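Long-range contacts in putative rhamnosidase (Streptomyces avermitilis, PDB 3W5M), which releases terminal alpha-L-rhamnose by hydrolysis from citrus flavonoids and gum arabic, and binds L-rhamnose through a separate calcium-dependent carbohydrate-binding module: residues W118-S124 against P397-Q402; L328-N334 against N370-V376. All blocks are in the same frame, centred on the assembly; numbering follows the deposited sequence.

Interaction 1 of 2, residues W118-S124 against P397-Q402; sequences WSAKWIS and PALLAQ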
ATOM      1  N   TRP A 118     -18.539   1.959 -21.910  1.00 24.69           N
ATOM      2  CA  TRP A 118     -17.843   0.694 -22.154  1.00 23.93           C
ATOM      3  C   TRP A 118     -18.722  -0.222 -22.984  1.00 24.37           C
ATOM      4  O   TRP A 118     -19.918  -0.398 -22.693  1.00 24.22           O
ATOM      5  CB  TRP A 118     -17.527  -0.051 -20.867  1.00 23.34           C
ATOM      6  CG  TRP A 118     -16.518   0.567 -19.972  1.00 23.12           C
ATOM      7  CD1 TRP A 118     -16.744   1.497 -18.977  1.00 24.29           C
ATOM      8  CD2 TRP A 118     -15.122   0.234 -19.907  1.00 22.98           C
ATOM      9  NE1 TRP A 118     -15.552   1.795 -18.326  1.00 25.82           N
ATOM     10  CE2 TRP A 118     -14.546   1.031 -18.879  1.00 23.36           C
ATOM     11  CE3 TRP A 118     -14.287  -0.613 -20.661  1.00 21.46           C
ATOM     12  CZ2 TRP A 118     -13.186   0.981 -18.566  1.00 23.69           C
ATOM     13  CZ3 TRP A 118     -12.917  -0.660 -20.338  1.00 22.19           C
ATOM     14  CH2 TRP A 118     -12.388   0.129 -19.301  1.00 22.05           C
ATOM     15  N   SER A 119     -18.147  -0.821 -24.021  1.00 22.56           N
ATOM     16  CA  SER A 119     -18.817  -1.927 -24.677  1.00 24.51           C
ATOM     17  C   SER A 119     -18.022  -3.247 -24.535  1.00 24.31           C
ATOM     18  O   SER A 119     -18.462  -4.314 -24.984  1.00 24.34           O
ATOM     19  CB  SER A 119     -19.039  -1.590 -26.138  1.00 26.32           C
ATOM     20  OG  SER A 119     -17.788  -1.388 -26.761  1.00 27.00           O
ATOM     21  N   ALA A 120     -16.845  -3.163 -23.914  1.00 23.49           N
ATOM     22  CA  ALA A 120     -16.010  -4.331 -23.658  1.00 24.57           C
ATOM     23  C   ALA A 120     -16.737  -5.354 -22.757  1.00 23.64           C
ATOM     24  O   ALA A 120     -17.640  -4.981 -22.008  1.00 24.17           O
ATOM     25  CB  ALA A 120     -14.695  -3.879 -23.020  1.00 24.55           C
ATOM     26  N   LYS A 121     -16.356  -6.627 -22.840  1.00 23.42           N
ATOM     27  CA  LYS A 121     -16.852  -7.678 -21.936  1.00 26.71           C
ATOM     28  C   LYS A 121     -15.749  -8.194 -21.021  1.00 25.67           C
ATOM     29  O   LYS A 121     -14.575  -8.307 -21.433  1.00 23.17           O
ATOM     30  CB  LYS A 121     -17.395  -8.884 -22.719  1.00 29.57           C
ATOM     31  CG  LYS A 121     -18.251  -8.578 -23.938  1.00 35.59           C
ATOM     32  CD  LYS A 121     -19.580  -7.950 -23.592  1.00 40.26           C
ATOM     33  CE  LYS A 121     -20.543  -8.133 -24.767  1.00 46.30           C
ATOM     34  NZ  LYS A 121     -21.515  -7.012 -24.863  1.00 48.49           N
ATOM     35  N   TRP A 122     -16.128  -8.540 -19.791  1.00 23.04           N
ATOM     36  CA  TRP A 122     -15.192  -9.172 -18.876  1.00 21.93           C
ATOM     37  C   TRP A 122     -14.825 -10.549 -19.389  1.00 21.54           C
ATOM     38  O   TRP A 122     -15.706 -11.367 -19.674  1.00 24.07           O
ATOM     39  CB  TRP A 122     -15.808  -9.294 -17.499  1.00 20.92           C
ATOM     40  CG  TRP A 122     -15.968  -7.989 -16.814  1.00 20.60           C
ATOM     41  CD1 TRP A 122     -17.115  -7.200 -16.756  1.00 20.35           C
ATOM     42  CD2 TRP A 122     -14.968  -7.302 -16.074  1.00 19.47           C
ATOM     43  NE1 TRP A 122     -16.861  -6.065 -16.018  1.00 20.70           N
ATOM     44  CE2 TRP A 122     -15.561  -6.112 -15.569  1.00 20.17           C
ATOM     45  CE3 TRP A 122     -13.615  -7.573 -15.781  1.00 18.56           C
ATOM     46  CZ2 TRP A 122     -14.847  -5.192 -14.805  1.00 20.12           C
ATOM     47  CZ3 TRP A 122     -12.910  -6.641 -15.017  1.00 20.13           C
ATOM     48  CH2 TRP A 122     -13.528  -5.474 -14.543  1.00 19.62           C
ATOM     49  N   ILE A 123     -13.524 -10.833 -19.480  1.00 20.45           N
ATOM     50  CA  ILE A 123     -13.087 -12.157 -19.894  1.00 20.13           C
ATOM     51  C   ILE A 123     -12.055 -12.757 -18.939  1.00 20.70           C
ATOM     52  O   ILE A 123     -11.273 -12.031 -18.298  1.00 19.45           O
ATOM     53  CB  ILE A 123     -12.516 -12.183 -21.323  1.00 20.35           C
ATOM     54  CG1 ILE A 123     -11.285 -11.264 -21.437  1.00 20.60           C
ATOM     55  CG2 ILE A 123     -13.592 -11.879 -22.369  1.00 20.99           C
ATOM     56  CD1 ILE A 123     -10.601 -11.351 -22.790  1.00 20.78           C
ATOM     57  N   SER A 124     -12.025 -14.089 -18.907  1.00 22.61           N
ATOM     58  CA  SER A 124     -11.112 -14.874 -18.061  1.00 22.78           C
ATOM     59  C   SER A 124     -10.494 -15.975 -18.907  1.00 23.38           C
ATOM     60  O   SER A 124     -11.093 -16.391 -19.898  1.00 22.19           O
ATOM     61  CB  SER A 124     -11.893 -15.558 -16.951  1.00 24.14           C
ATOM     62  OG  SER A 124     -12.223 -14.684 -15.894  1.00 26.59           O
ATOM     63  N   PRO A 397      -9.333 -14.559 -11.889  1.00 23.02           N
ATOM     64  CA  PRO A 397      -9.249 -13.184 -12.369  1.00 21.63           C
ATOM     65  C   PRO A 397      -9.855 -12.927 -13.751  1.00 20.11           C
ATOM     66  O   PRO A 397      -9.957 -13.830 -14.609  1.00 20.75           O
ATOM     67  CB  PRO A 397      -7.732 -12.890 -12.342  1.00 22.30           C
ATOM     68  CG  PRO A 397      -7.097 -14.215 -12.451  1.00 22.03           C
ATOM     69  CD  PRO A 397      -8.015 -15.199 -11.781  1.00 23.00           C
ATOM     70  N   ALA A 398     -10.248 -11.680 -13.958  1.00 17.97           N
ATOM     71  CA  ALA A 398     -10.877 -11.261 -15.184  1.00 18.85           C
ATOM     72  C   ALA A 398     -10.320  -9.936 -15.689  1.00 17.64           C
ATOM     73  O   ALA A 398      -9.890  -9.102 -14.906  1.00 17.53           O
ATOM     74  CB  ALA A 398     -12.408 -11.179 -14.990  1.00 17.99           C
ATOM     75  N   LEU A 399     -10.340  -9.774 -17.008  1.00 17.06           N
ATOM     76  CA  LEU A 399      -9.835  -8.590 -17.726  1.00 16.80           C
ATOM     77  C   LEU A 399     -10.971  -7.838 -18.424  1.00 16.77           C
ATOM     78  O   LEU A 399     -11.853  -8.452 -19.030  1.00 17.96           O
ATOM     79  CB  LEU A 399      -8.814  -9.037 -18.798  1.00 17.86           C
ATOM     80  CG  LEU A 399      -8.251  -7.938 -19.698  1.00 19.48           C
ATOM     81  CD1 LEU A 399      -7.304  -6.987 -18.976  1.00 20.38           C
ATOM     82  CD2 LEU A 399      -7.578  -8.545 -20.938  1.00 22.04           C
ATOM     83  N   LEU A 400     -10.900  -6.509 -18.410  1.00 16.66           N
ATOM     84  CA  LEU A 400     -11.767  -5.671 -19.228  1.00 17.84           C
ATOM     85  C   LEU A 400     -10.874  -4.715 -20.017  1.00 18.93           C
ATOM     86  O   LEU A 400     -10.050  -3.989 -19.445  1.00 18.80           O
ATOM     87  CB  LEU A 400     -12.762  -4.895 -18.343  1.00 17.57           C
ATOM     88  CG  LEU A 400     -13.862  -4.111 -19.066  1.00 18.20           C
ATOM     89  CD1 LEU A 400     -14.886  -5.098 -19.625  1.00 19.91           C
ATOM     90  CD2 LEU A 400     -14.531  -3.142 -18.115  1.00 19.98           C
ATOM     91  N   ALA A 401     -10.971  -4.747 -21.346  1.00 18.62           N
ATOM     92  CA  ALA A 401     -10.094  -3.864 -22.152  1.00 19.48           C
ATOM     93  C   ALA A 401     -10.831  -3.294 -23.363  1.00 17.42           C
ATOM     94  O   ALA A 401     -11.591  -4.013 -24.019  1.00 18.83           O
ATOM     95  CB  ALA A 401      -8.848  -4.622 -22.598  1.00 18.25           C
ATOM     96  N   GLN A 402     -10.614  -2.019 -23.625  1.00 17.72           N
ATOM     97  CA  GLN A 402     -11.249  -1.310 -24.765  1.00 17.66           C
ATOM     98  C   GLN A 402     -10.243  -0.383 -25.420  1.00 16.40           C
ATOM     99  O   GLN A 402      -9.800   0.576 -24.822  1.00 15.50           O
ATOM    100  CB  GLN A 402     -12.423  -0.482 -24.268  1.00 18.71           C
ATOM    101  CG  GLN A 402     -13.243   0.252 -25.330  1.00 19.65           C
ATOM    102  CD  GLN A 402     -14.657   0.527 -24.801  1.00 20.93           C
ATOM    103  OE1 GLN A 402     -15.350  -0.402 -24.371  1.00 20.10           O
ATOM    104  NE2 GLN A 402     -15.088   1.789 -24.844  1.00 22.01           N
TER
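The carbonyl oxygen OE1 of Q402 receives two consecutive backbone N-H groups: S119 N lies 2.8 Å from OE1, and A120 N bonds to the same atom at 3.2 Å. With CG anti to the backbone N (chi1 -177°) and the chain extended beyond it, Q402 carries its amide to the turn at 119-120. An amide suits this place because it also donates: NE2 bonds to Q117 O and to the carboxylate of E404. L400 fills the middle of the contact, wedged between two indoles. Its CD2 sits over the W118 six-membered ring, 3.7 Å from the centroid, while its CB lies over that of W122, 9° off the ring normal; both are CH-pi contacts. The other branch, CD1, meets A120 CB at 3.6 Å, where the alanine methyl points toward 397-402. Strand 398-407 belongs to the beta-sandwich of the rhamnosidase N-terminal domain, and 123-124, at the border of its other sheet, meets it in one antiparallel hydrogen-bonded pair, I123 with L399: I123 N reaches L399 O at 2.9 Å, and L399 N reaches I123 O at 2.8 Å. The S124 hydroxyl OG donates to P397 O at 2.7 Å, from 41° above the carbonyl plane.

Interaction 2 of 2, residues L328-N334 against N370-V376; sequences LYEAHLN and NALAAYV
Y329 CB rests against Y375 O at 3.4 Å, where strands 328-333 and 370-376 run antiparallel as neighbours in one sheet of the domain's beta-sandwich; Y329 itself is paired with V376, without hydrogen bonds. Further out along the tyrosine, chi1 of 74° sets CG over the backbone, flanked by N and C, which leads the ring away from 370-376 and toward A323 of the other sheet. At the tip, OH is hydrogen-bonded to Q357 OE1 and Y359 OH, so a buried hydroxyl is provided for. On the same face, A331 pairs with A374 and L333 with L372. The alanine CA atoms lie 4.2 Å apart, the close spacing of a non-hydrogen-bonded pair; A374 CB, a single methyl, is 3.5 Å from E330 O. The leucines meet through CD1 and CD1 at 4.0 Å.

The opposite face carries E330, H332, A373 and Y375. E330 and Y375 run alongside each other, their ends on the same side of the sheet, carboxylate and ring planes 77° apart. Each polar end has its own outside partner: R564 forms a salt bridge with the carboxylate, and Y375 OH is hydrogen-bonded to Q304 NE2. Paired backbone bonds link E330 with Y375 and H332 with A373, where H332 N meets A373 O at 2.8 Å. Beyond the last bridge, N334 N still donates to A371 O at 3.0 Å, and that oxygen also has L333 CD1 3.3 Å away.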
ATOM      1  N   LEU A 328      -5.112  -8.533 -11.445  1.00 16.03           N
ATOM      2  CA  LEU A 328      -4.091  -7.585 -11.862  1.00 15.20           C
ATOM      3  C   LEU A 328      -3.826  -7.894 -13.329  1.00 15.04           C
ATOM      4  O   LEU A 328      -4.036  -9.023 -13.749  1.00 14.69           O
ATOM      5  CB  LEU A 328      -2.752  -7.801 -11.107  1.00 15.96           C
ATOM      6  CG  LEU A 328      -2.760  -7.778  -9.572  1.00 16.80           C
ATOM      7  CD1 LEU A 328      -1.375  -8.223  -9.099  1.00 20.23           C
ATOM      8  CD2 LEU A 328      -3.073  -6.389  -9.059  1.00 17.36           C
ATOM      9  N   TYR A 329      -3.342  -6.897 -14.065  1.00 15.27           N
ATOM     10  CA  TYR A 329      -3.048  -7.109 -15.484  1.00 15.51           C
ATOM     11  C   TYR A 329      -1.814  -6.298 -15.882  1.00 14.84           C
ATOM     12  O   TYR A 329      -1.430  -5.309 -15.214  1.00 15.53           O
ATOM     13  CB  TYR A 329      -4.248  -6.737 -16.376  1.00 15.37           C
ATOM     14  CG  TYR A 329      -4.447  -5.257 -16.490  1.00 16.40           C
ATOM     15  CD1 TYR A 329      -5.075  -4.527 -15.447  1.00 16.13           C
ATOM     16  CD2 TYR A 329      -3.969  -4.558 -17.582  1.00 16.80           C
ATOM     17  CE1 TYR A 329      -5.212  -3.160 -15.518  1.00 17.51           C
ATOM     18  CE2 TYR A 329      -4.102  -3.172 -17.656  1.00 17.75           C
ATOM     19  CZ  TYR A 329      -4.732  -2.485 -16.621  1.00 17.79           C
ATOM     20  OH  TYR A 329      -4.874  -1.122 -16.681  1.00 18.48           O
ATOM     21  N   GLU A 330      -1.234  -6.703 -17.006  1.00 16.18           N
ATOM     22  CA  GLU A 330      -0.231  -5.903 -17.700  1.00 16.72           C
ATOM     23  C   GLU A 330      -0.530  -6.124 -19.163  1.00 16.76           C
ATOM     24  O   GLU A 330      -0.605  -7.271 -19.588  1.00 18.12           O
ATOM     25  CB  GLU A 330       1.164  -6.428 -17.420  1.00 18.77           C
ATOM     26  CG  GLU A 330       2.256  -5.558 -18.003  1.00 21.65           C
ATOM     27  CD  GLU A 330       3.625  -6.177 -17.736  1.00 25.20           C
ATOM     28  OE1 GLU A 330       4.070  -7.034 -18.531  1.00 26.72           O
ATOM     29  OE2 GLU A 330       4.216  -5.822 -16.705  1.00 24.23           O
ATOM     30  N   ALA A 331      -0.726  -5.037 -19.897  1.00 16.47           N
ATOM     31  CA  ALA A 331      -1.127  -5.105 -21.278  1.00 16.86           C
ATOM     32  C   ALA A 331       0.050  -4.811 -22.174  1.00 18.37           C
ATOM     33  O   ALA A 331       0.966  -4.050 -21.811  1.00 19.05           O
ATOM     34  CB  ALA A 331      -2.242  -4.113 -21.563  1.00 16.73           C
ATOM     35  N   HIS A 332      -0.037  -5.377 -23.365  1.00 19.42           N
ATOM     36  CA  HIS A 332       0.969  -5.271 -24.416  1.00 22.04           C
ATOM     37  C   HIS A 332       0.258  -5.034 -25.741  1.00 22.22           C
ATOM     38  O   HIS A 332      -0.835  -5.570 -25.976  1.00 22.94           O
ATOM     39  CB  HIS A 332       1.743  -6.595 -24.497  1.00 22.15           C
ATOM     40  CG  HIS A 332       2.644  -6.815 -23.321  1.00 25.31           C
ATOM     41  ND1 HIS A 332       2.171  -7.194 -22.077  1.00 26.39           N
ATOM     42  CD2 HIS A 332       3.981  -6.651 -23.185  1.00 23.93           C
ATOM     43  CE1 HIS A 332       3.181  -7.259 -21.229  1.00 27.94           C
ATOM     44  NE2 HIS A 332       4.289  -6.928 -21.874  1.00 29.95           N
ATOM     45  N   LEU A 333       0.872  -4.228 -26.609  1.00 19.85           N
ATOM     46  CA  LEU A 333       0.281  -3.941 -27.916  1.00 20.41           C
ATOM     47  C   LEU A 333       1.437  -3.961 -28.953  1.00 20.57           C
ATOM     48  O   LEU A 333       2.390  -3.189 -28.825  1.00 21.98           O
ATOM     49  CB  LEU A 333      -0.424  -2.585 -27.881  1.00 22.10           C
ATOM     50  CG  LEU A 333      -1.029  -2.058 -29.182  1.00 22.49           C
ATOM     51  CD1 LEU A 333      -2.189  -2.929 -29.645  1.00 22.03           C
ATOM     52  CD2 LEU A 333      -1.495  -0.625 -29.013  1.00 23.38           C
ATOM     53  N   ASN A 334       1.336  -4.863 -29.920  1.00 21.58           N
ATOM     54  CA  ASN A 334       2.312  -4.943 -31.049  1.00 22.01           C
ATOM     55  C   ASN A 334       3.745  -5.007 -30.556  1.00 23.31           C
ATOM     56  O   ASN A 334       4.591  -4.198 -30.951  1.00 25.65           O
ATOM     57  CB  ASN A 334       2.110  -3.763 -31.996  1.00 22.30           C
ATOM     58  CG  ASN A 334       0.744  -3.777 -32.649  1.00 23.64           C
ATOM     59  OD1 ASN A 334       0.118  -2.723 -32.846  1.00 26.80           O
ATOM     60  ND2 ASN A 334       0.266  -4.966 -32.975  1.00 22.04           N
ATOM     61  N   ASN A 370      -2.517  -6.160 -36.173  1.00 25.43           N
ATOM     62  CA  ASN A 370      -2.236  -5.689 -34.825  1.00 24.78           C
ATOM     63  C   ASN A 370      -2.487  -6.837 -33.854  1.00 22.63           C
ATOM     64  O   ASN A 370      -3.264  -7.753 -34.155  1.00 22.11           O
ATOM     65  CB  ASN A 370      -3.155  -4.517 -34.455  1.00 25.20           C
ATOM     66  CG  ASN A 370      -2.809  -3.232 -35.173  1.00 24.26           C
ATOM     67  OD1 ASN A 370      -2.190  -2.344 -34.601  1.00 23.71           O
ATOM     68  ND2 ASN A 370      -3.264  -3.099 -36.430  1.00 24.62           N
ATOM     69  N   ALA A 371      -1.809  -6.810 -32.708  1.00 22.01           N
ATOM     70  CA  ALA A 371      -2.097  -7.753 -31.630  1.00 22.13           C
ATOM     71  C   ALA A 371      -2.206  -6.981 -30.294  1.00 20.72           C
ATOM     72  O   ALA A 371      -1.368  -6.143 -29.977  1.00 19.91           O
ATOM     73  CB  ALA A 371      -0.991  -8.793 -31.538  1.00 23.07           C
ATOM     74  N   LEU A 372      -3.252  -7.274 -29.532  1.00 21.15           N
ATOM     75  CA  LEU A 372      -3.401  -6.729 -28.175  1.00 20.86           C
ATOM     76  C   LEU A 372      -3.328  -7.940 -27.237  1.00 20.04           C
ATOM     77  O   LEU A 372      -3.850  -9.006 -27.540  1.00 20.10           O
ATOM     78  CB  LEU A 372      -4.718  -5.958 -28.043  1.00 21.96           C
ATOM     79  CG  LEU A 372      -5.022  -5.335 -26.683  1.00 24.00           C
ATOM     80  CD1 LEU A 372      -4.028  -4.236 -26.381  1.00 21.77           C
ATOM     81  CD2 LEU A 372      -6.451  -4.791 -26.676  1.00 25.63           C
ATOM     82  N   ALA A 373      -2.636  -7.800 -26.111  1.00 20.31           N
ATOM     83  CA  ALA A 373      -2.350  -8.965 -25.295  1.00 18.82           C
ATOM     84  C   ALA A 373      -2.277  -8.543 -23.836  1.00 18.44           C
ATOM     85  O   ALA A 373      -1.980  -7.391 -23.566  1.00 18.60           O
ATOM     86  CB  ALA A 373      -1.031  -9.556 -25.699  1.00 19.45           C
ATOM     87  N   ALA A 374      -2.532  -9.471 -22.918  1.00 17.58           N
ATOM     88  CA  ALA A 374      -2.377  -9.127 -21.485  1.00 18.01           C
ATOM     89  C   ALA A 374      -2.032 -10.341 -20.645  1.00 17.66           C
ATOM     90  O   ALA A 374      -2.471 -11.439 -20.948  1.00 18.88           O
ATOM     91  CB  ALA A 374      -3.639  -8.426 -20.941  1.00 17.55           C
ATOM     92  N   TYR A 375      -1.250 -10.129 -19.577  1.00 16.98           N
ATOM     93  CA  TYR A 375      -1.162 -11.070 -18.481  1.00 16.16           C
ATOM     94  C   TYR A 375      -2.279 -10.696 -17.528  1.00 16.16           C
ATOM     95  O   TYR A 375      -2.540  -9.509 -17.348  1.00 16.67           O
ATOM     96  CB  TYR A 375       0.132 -10.905 -17.709  1.00 17.29           C
ATOM     97  CG  TYR A 375       1.316 -11.526 -18.418  1.00 18.23           C
ATOM     98  CD1 TYR A 375       1.447 -12.915 -18.483  1.00 20.25           C
ATOM     99  CD2 TYR A 375       2.305 -10.733 -18.978  1.00 20.93           C
ATOM    100  CE1 TYR A 375       2.523 -13.502 -19.140  1.00 24.46           C
ATOM    101  CE2 TYR A 375       3.400 -11.314 -19.639  1.00 23.58           C
ATOM    102  CZ  TYR A 375       3.491 -12.700 -19.706  1.00 24.52           C
ATOM    103  OH  TYR A 375       4.545 -13.345 -20.365  1.00 28.46           O
ATOM    104  N   VAL A 376      -2.919 -11.710 -16.970  1.00 16.34           N
ATOM    105  CA  VAL A 376      -4.008 -11.518 -15.985  1.00 17.15           C
ATOM    106  C   VAL A 376      -3.754 -12.389 -14.750  1.00 16.81           C
ATOM    107  O   VAL A 376      -3.727 -13.612 -14.865  1.00 17.07           O
ATOM    108  CB  VAL A 376      -5.376 -11.893 -16.590  1.00 18.45           C
ATOM    109  CG1 VAL A 376      -6.473 -11.587 -15.545  1.00 18.26           C
ATOM    110  CG2 VAL A 376      -5.592 -11.139 -17.876  1.00 18.53           C
TER

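In the fold
Interactions 1 and 2 have centres about 12 Å apart and meet inside the same beta-sandwich. The connection is mainly hydrophobic: L399 turns its side chain from the strand of interaction 1 onto the sheet of interaction 2, with CD2 3.9 Å from A374 CB, CB 4.0 Å from V376 CG2, and CD1 4.0 Å from Y329 CB. P397 adds a contact of its CB with V376 CG1 at 3.7 Å. Residues 398-402 belong to one sheet and 328-333 and 370-376 to the other, while 123-124, at the border of the latter sheet, bridges to the former through L399. Both contacts lie away from the rhamnose-binding residues of the active site and from the calcium site of CBM67.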